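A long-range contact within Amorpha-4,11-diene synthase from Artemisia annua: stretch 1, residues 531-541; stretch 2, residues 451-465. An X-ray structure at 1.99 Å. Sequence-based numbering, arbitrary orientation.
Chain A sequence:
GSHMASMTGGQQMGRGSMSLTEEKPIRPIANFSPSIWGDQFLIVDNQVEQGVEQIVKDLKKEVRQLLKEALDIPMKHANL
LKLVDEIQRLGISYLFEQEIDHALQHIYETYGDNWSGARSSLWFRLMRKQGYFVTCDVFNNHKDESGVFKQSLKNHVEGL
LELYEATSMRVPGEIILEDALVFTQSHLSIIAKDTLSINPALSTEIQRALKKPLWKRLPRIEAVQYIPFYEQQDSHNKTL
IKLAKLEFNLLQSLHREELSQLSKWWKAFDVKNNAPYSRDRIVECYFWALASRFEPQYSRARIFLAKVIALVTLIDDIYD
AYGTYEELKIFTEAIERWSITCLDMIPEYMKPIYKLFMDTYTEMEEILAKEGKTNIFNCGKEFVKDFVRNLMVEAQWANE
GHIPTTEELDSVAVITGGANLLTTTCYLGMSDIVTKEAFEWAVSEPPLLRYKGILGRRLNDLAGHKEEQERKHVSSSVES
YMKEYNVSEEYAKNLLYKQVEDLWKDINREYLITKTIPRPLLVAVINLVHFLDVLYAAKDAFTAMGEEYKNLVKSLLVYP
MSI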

# COMPACT_ATOMS: atom_id res chain seq x y z
N PHE A 531 1.24 -1.41 2.70
CA PHE A 531 1.69 -2.71 2.21
C PHE A 531 2.76 -3.36 3.09
O PHE A 531 2.87 -4.60 3.18
CB PHE A 531 2.18 -2.63 0.76
CG PHE A 531 2.66 -3.93 0.23
CD1 PHE A 531 1.75 -4.94 -0.07
CD2 PHE A 531 4.01 -4.18 0.05
CE1 PHE A 531 2.18 -6.16 -0.55
CE2 PHE A 531 4.45 -5.41 -0.44
CZ PHE A 531 3.53 -6.40 -0.75
N LEU A 532 3.57 -2.53 3.75
CA LEU A 532 4.67 -3.07 4.57
C LEU A 532 4.11 -3.98 5.65
O LEU A 532 4.77 -4.95 6.06
CB LEU A 532 5.50 -1.96 5.22
CG LEU A 532 6.20 -0.92 4.32
CD1 LEU A 532 6.64 0.30 5.14
CD2 LEU A 532 7.38 -1.54 3.61
N ASP A 533 2.90 -3.68 6.10
CA ASP A 533 2.25 -4.50 7.13
C ASP A 533 1.94 -5.90 6.59
O ASP A 533 1.94 -6.86 7.35
CB ASP A 533 0.97 -3.82 7.63
CG ASP A 533 0.64 -4.19 9.07
OD1 ASP A 533 1.58 -4.29 9.90
OD2 ASP A 533 -0.56 -4.37 9.37
N VAL A 534 1.68 -6.00 5.29
CA VAL A 534 1.45 -7.28 4.63
C VAL A 534 2.78 -7.95 4.30
O VAL A 534 2.96 -9.16 4.49
CB VAL A 534 0.66 -7.09 3.31
CG1 VAL A 534 0.72 -8.35 2.45
CG2 VAL A 534 -0.79 -6.69 3.63
N LEU A 535 3.71 -7.16 3.80
CA LEU A 535 5.04 -7.66 3.48
C LEU A 535 5.66 -8.35 4.70
O LEU A 535 6.18 -9.47 4.60
CB LEU A 535 5.94 -6.50 3.04
CG LEU A 535 6.90 -6.72 1.88
CD1 LEU A 535 8.18 -5.89 2.05
CD2 LEU A 535 7.21 -8.19 1.67
N TYR A 536 5.59 -7.69 5.85
CA TYR A 536 6.26 -8.21 7.04
C TYR A 536 5.30 -8.76 8.09
O TYR A 536 5.54 -8.60 9.29
CB TYR A 536 7.16 -7.12 7.64
CG TYR A 536 8.23 -6.63 6.68
CD1 TYR A 536 8.23 -5.32 6.23
CD2 TYR A 536 9.21 -7.49 6.21
CE1 TYR A 536 9.20 -4.86 5.35
CE2 TYR A 536 10.18 -7.05 5.32
CZ TYR A 536 10.17 -5.73 4.90
OH TYR A 536 11.13 -5.28 4.02
N ALA A 537 4.24 -9.43 7.65
CA ALA A 537 3.18 -9.90 8.55
C ALA A 537 3.64 -10.87 9.66
O ALA A 537 3.52 -10.57 10.85
CB ALA A 537 2.02 -10.49 7.76
N ALA A 538 4.15 -12.04 9.27
CA ALA A 538 4.56 -13.04 10.25
C ALA A 538 5.90 -13.69 9.92
O ALA A 538 6.42 -14.51 10.68
CB ALA A 538 3.48 -14.10 10.42
N LYS A 539 6.45 -13.32 8.77
CA LYS A 539 7.78 -13.75 8.35
C LYS A 539 8.23 -12.89 7.17
O LYS A 539 7.54 -11.96 6.77
CB LYS A 539 7.79 -15.24 7.97
CG LYS A 539 6.65 -15.67 7.06
CD LYS A 539 5.72 -16.67 7.74
CE LYS A 539 6.39 -18.02 7.92
NZ LYS A 539 6.35 -18.49 9.34
N ASP A 540 9.41 -13.20 6.62
CA ASP A 540 9.87 -12.55 5.40
C ASP A 540 9.28 -13.32 4.21
O ASP A 540 9.75 -14.41 3.88
CB ASP A 540 11.39 -12.53 5.33
CG ASP A 540 11.92 -11.50 4.35
OD1 ASP A 540 11.11 -10.89 3.62
OD2 ASP A 540 13.16 -11.30 4.31
N ALA A 541 8.26 -12.74 3.58
CA ALA A 541 7.43 -13.49 2.63
C ALA A 541 7.98 -13.62 1.21
O ALA A 541 7.25 -14.02 0.30
CB ALA A 541 6.02 -12.91 2.60
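Stretch 2, residues 451-465: YKGILGRRLNDLAGH

Stretch 2 is already helical at Tyr451 and stays so past Asn460 before passing into a loop, and it lies alongside stretch 1 in the same direction. The helical part of stretch 1, ending near Leu535, and the helix of stretch 2 are inclined by only 22° (signed crossing angle -22°), with a closest axial approach of 9.6 Å. The register advances in step: Leu532 faces Gly456, with their CA atoms 6.2 Å apart, and one turn later Tyr536 faces Asn460, CA to CA 5.6 Å. Beyond the helices the chains stay together, and the CA atoms of Lys539 and Ala463 are 5.1 Å apart.

Packing centres on two bumps of stretch 1. The first is Leu532, whose CB points toward stretch 2. Its CD1 settles into a shallow hollow where Gly456 leaves the backbone bare, 4.1 Å from Gly456 CA and 3.7 Å from Lys452 O. The carbonyl is already engaged by Gly456 N in the helix (N to O 2.9 Å), so an apolar methyl can rest against it without leaving it unpaired. The long aliphatic chain of Lys452 flanks the hollow, its CG 4.0 Å from Leu532 CD1, and Leu455 CD2 adds a looser apolar contact at 4.4 Å from the same methyl.

Leu459 is the answering bump from stretch 2. Its CD1 lies 4.0 Å from Leu532 CB and 4.1 Å from Asp533 N, while its CB meets Tyr536 CB at 3.9 Å. Its apolar tip suits the place beside Leu532, while its CB, close to the backbone, serves the contact with Tyr536.

The second bump, Tyr536, is the first residue to leave helical phi/psi, but its CB still points toward stretch 2. The flat ring lies against Asn460: Asn460 CB sits over one face, 3.7 Å from the ring centroid and 18° off its normal, a CH-pi contact. The ring also comes up against the backbone of stretch 2, Tyr536 CE1 lying 3.6 Å from Gly456 O.

Toward the ends, from Ala538 and from Ala463 onward, the fit is sparser and the atoms are poorly ordered. Ala463 offers a small knob, its CB 3.9 Å from both Ala538 C and Lys539 CA; a methyl is enough where backbones approach so closely. Next to it, Gly464 adopts phi/psi of 127/128, angles that favour glycine because a CB would jam against the preceding carbonyl. Asp540 CB packs 3.8 Å from Gly464 O. No hydrogen bond links the modelled atoms of the two stretches, so the contact rests chiefly on complementary shape, burying 541 Å² in all.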

# COMPACT_ATOMS: atom_id res chain seq x y z
N TYR A 451 9.99 8.04 7.54
CA TYR A 451 9.15 7.25 8.42
C TYR A 451 8.85 5.87 7.81
O TYR A 451 8.92 4.85 8.50
CB TYR A 451 7.83 7.99 8.73
CG TYR A 451 7.97 9.14 9.72
CD1 TYR A 451 8.84 9.06 10.80
CD2 TYR A 451 7.24 10.31 9.55
CE1 TYR A 451 8.96 10.11 11.71
CE2 TYR A 451 7.36 11.38 10.45
CZ TYR A 451 8.21 11.27 11.53
OH TYR A 451 8.31 12.31 12.41
N LYS A 452 8.49 5.86 6.53
CA LYS A 452 8.28 4.62 5.79
C LYS A 452 9.50 3.71 5.93
O LYS A 452 9.38 2.53 6.28
CB LYS A 452 8.02 4.92 4.32
CG LYS A 452 7.79 3.69 3.45
CD LYS A 452 7.55 4.09 1.99
CE LYS A 452 7.30 2.87 1.09
NZ LYS A 452 8.35 1.82 1.24
N GLY A 453 10.69 4.27 5.67
CA GLY A 453 11.92 3.52 5.78
C GLY A 453 12.16 2.94 7.17
O GLY A 453 12.55 1.77 7.31
N ILE A 454 11.93 3.75 8.20
CA ILE A 454 12.14 3.30 9.58
C ILE A 454 11.11 2.23 9.97
O ILE A 454 11.45 1.20 10.58
CB ILE A 454 12.03 4.46 10.58
CG1 ILE A 454 13.14 5.49 10.35
CG2 ILE A 454 12.12 3.93 12.01
CD1 ILE A 454 13.06 6.68 11.30
N LEU A 455 9.85 2.47 9.61
CA LEU A 455 8.78 1.52 9.91
C LEU A 455 9.05 0.17 9.25
O LEU A 455 8.84 -0.88 9.85
CB LEU A 455 7.44 2.08 9.41
CG LEU A 455 6.21 1.17 9.51
CD1 LEU A 455 5.94 0.74 10.94
CD2 LEU A 455 5.00 1.87 8.94
N GLY A 456 9.52 0.21 8.00
CA GLY A 456 9.85 -0.99 7.26
C GLY A 456 10.92 -1.80 7.96
O GLY A 456 10.84 -3.03 8.02
N ARG A 457 11.92 -1.11 8.50
CA ARG A 457 12.98 -1.77 9.24
C ARG A 457 12.43 -2.35 10.54
O ARG A 457 12.77 -3.48 10.90
CB ARG A 457 14.12 -0.78 9.53
CG ARG A 457 15.44 -1.42 9.92
CD ARG A 457 16.49 -0.37 10.26
NE ARG A 457 15.94 0.68 11.12
CZ ARG A 457 15.66 0.53 12.42
NH1 ARG A 457 15.88 -0.64 13.02
NH2 ARG A 457 15.16 1.54 13.11
N ARG A 458 11.57 -1.60 11.23
CA ARG A 458 11.00 -2.08 12.49
C ARG A 458 10.09 -3.29 12.26
O ARG A 458 10.13 -4.25 13.03
CB ARG A 458 10.20 -0.98 13.20
CG ARG A 458 10.99 0.28 13.54
CD ARG A 458 11.93 0.09 14.71
NE ARG A 458 12.82 1.23 14.87
CZ ARG A 458 13.68 1.38 15.88
NH1 ARG A 458 13.77 0.46 16.83
NH2 ARG A 458 14.46 2.46 15.93
N LEU A 459 9.27 -3.24 11.22
CA LEU A 459 8.34 -4.33 10.95
C LEU A 459 9.09 -5.61 10.58
O LEU A 459 8.70 -6.71 10.97
CB LEU A 459 7.34 -3.95 9.86
CG LEU A 459 6.27 -2.94 10.32
CD1 LEU A 459 5.37 -2.53 9.17
CD2 LEU A 459 5.44 -3.53 11.47
N ASN A 460 10.19 -5.45 9.85
CA ASN A 460 11.01 -6.59 9.45
C ASN A 460 11.82 -7.15 10.63
O ASN A 460 12.11 -8.34 10.67
CB ASN A 460 11.93 -6.21 8.28
CG ASN A 460 12.62 -7.42 7.66
OD1 ASN A 460 12.24 -8.56 7.91
ND2 ASN A 460 13.63 -7.16 6.84
N ASP A 461 12.16 -6.30 11.59
CA ASP A 461 12.88 -6.73 12.79
C ASP A 461 11.98 -7.48 13.77
O ASP A 461 12.46 -8.08 14.73
CB ASP A 461 13.54 -5.55 13.49
CG ASP A 461 14.74 -5.01 12.74
OD1 ASP A 461 14.93 -5.40 11.56
OD2 ASP A 461 15.48 -4.20 13.32
N LEU A 462 10.67 -7.43 13.54
CA LEU A 462 9.72 -8.13 14.38
C LEU A 462 9.25 -9.45 13.76
O LEU A 462 8.19 -9.97 14.11
CB LEU A 462 8.52 -7.24 14.72
CG LEU A 462 8.81 -6.22 15.82
CD1 LEU A 462 7.87 -5.02 15.70
CD2 LEU A 462 8.67 -6.87 17.19
N ALA A 463 10.06 -9.98 12.84
CA ALA A 463 9.91 -11.34 12.33
C ALA A 463 11.24 -11.86 11.77
O ALA A 463 11.49 -13.07 11.77
CB ALA A 463 8.82 -11.41 11.27
N GLY A 464 12.09 -10.95 11.28
CA GLY A 464 13.44 -11.30 10.85
C GLY A 464 13.83 -10.88 9.44
O GLY A 464 13.13 -11.17 8.47
N HIS A 465 14.97 -10.19 9.33
CA HIS A 465 15.53 -9.80 8.03
C HIS A 465 16.10 -11.01 7.29
O HIS A 465 16.86 -10.87 6.33
CB HIS A 465 16.60 -8.74 8.20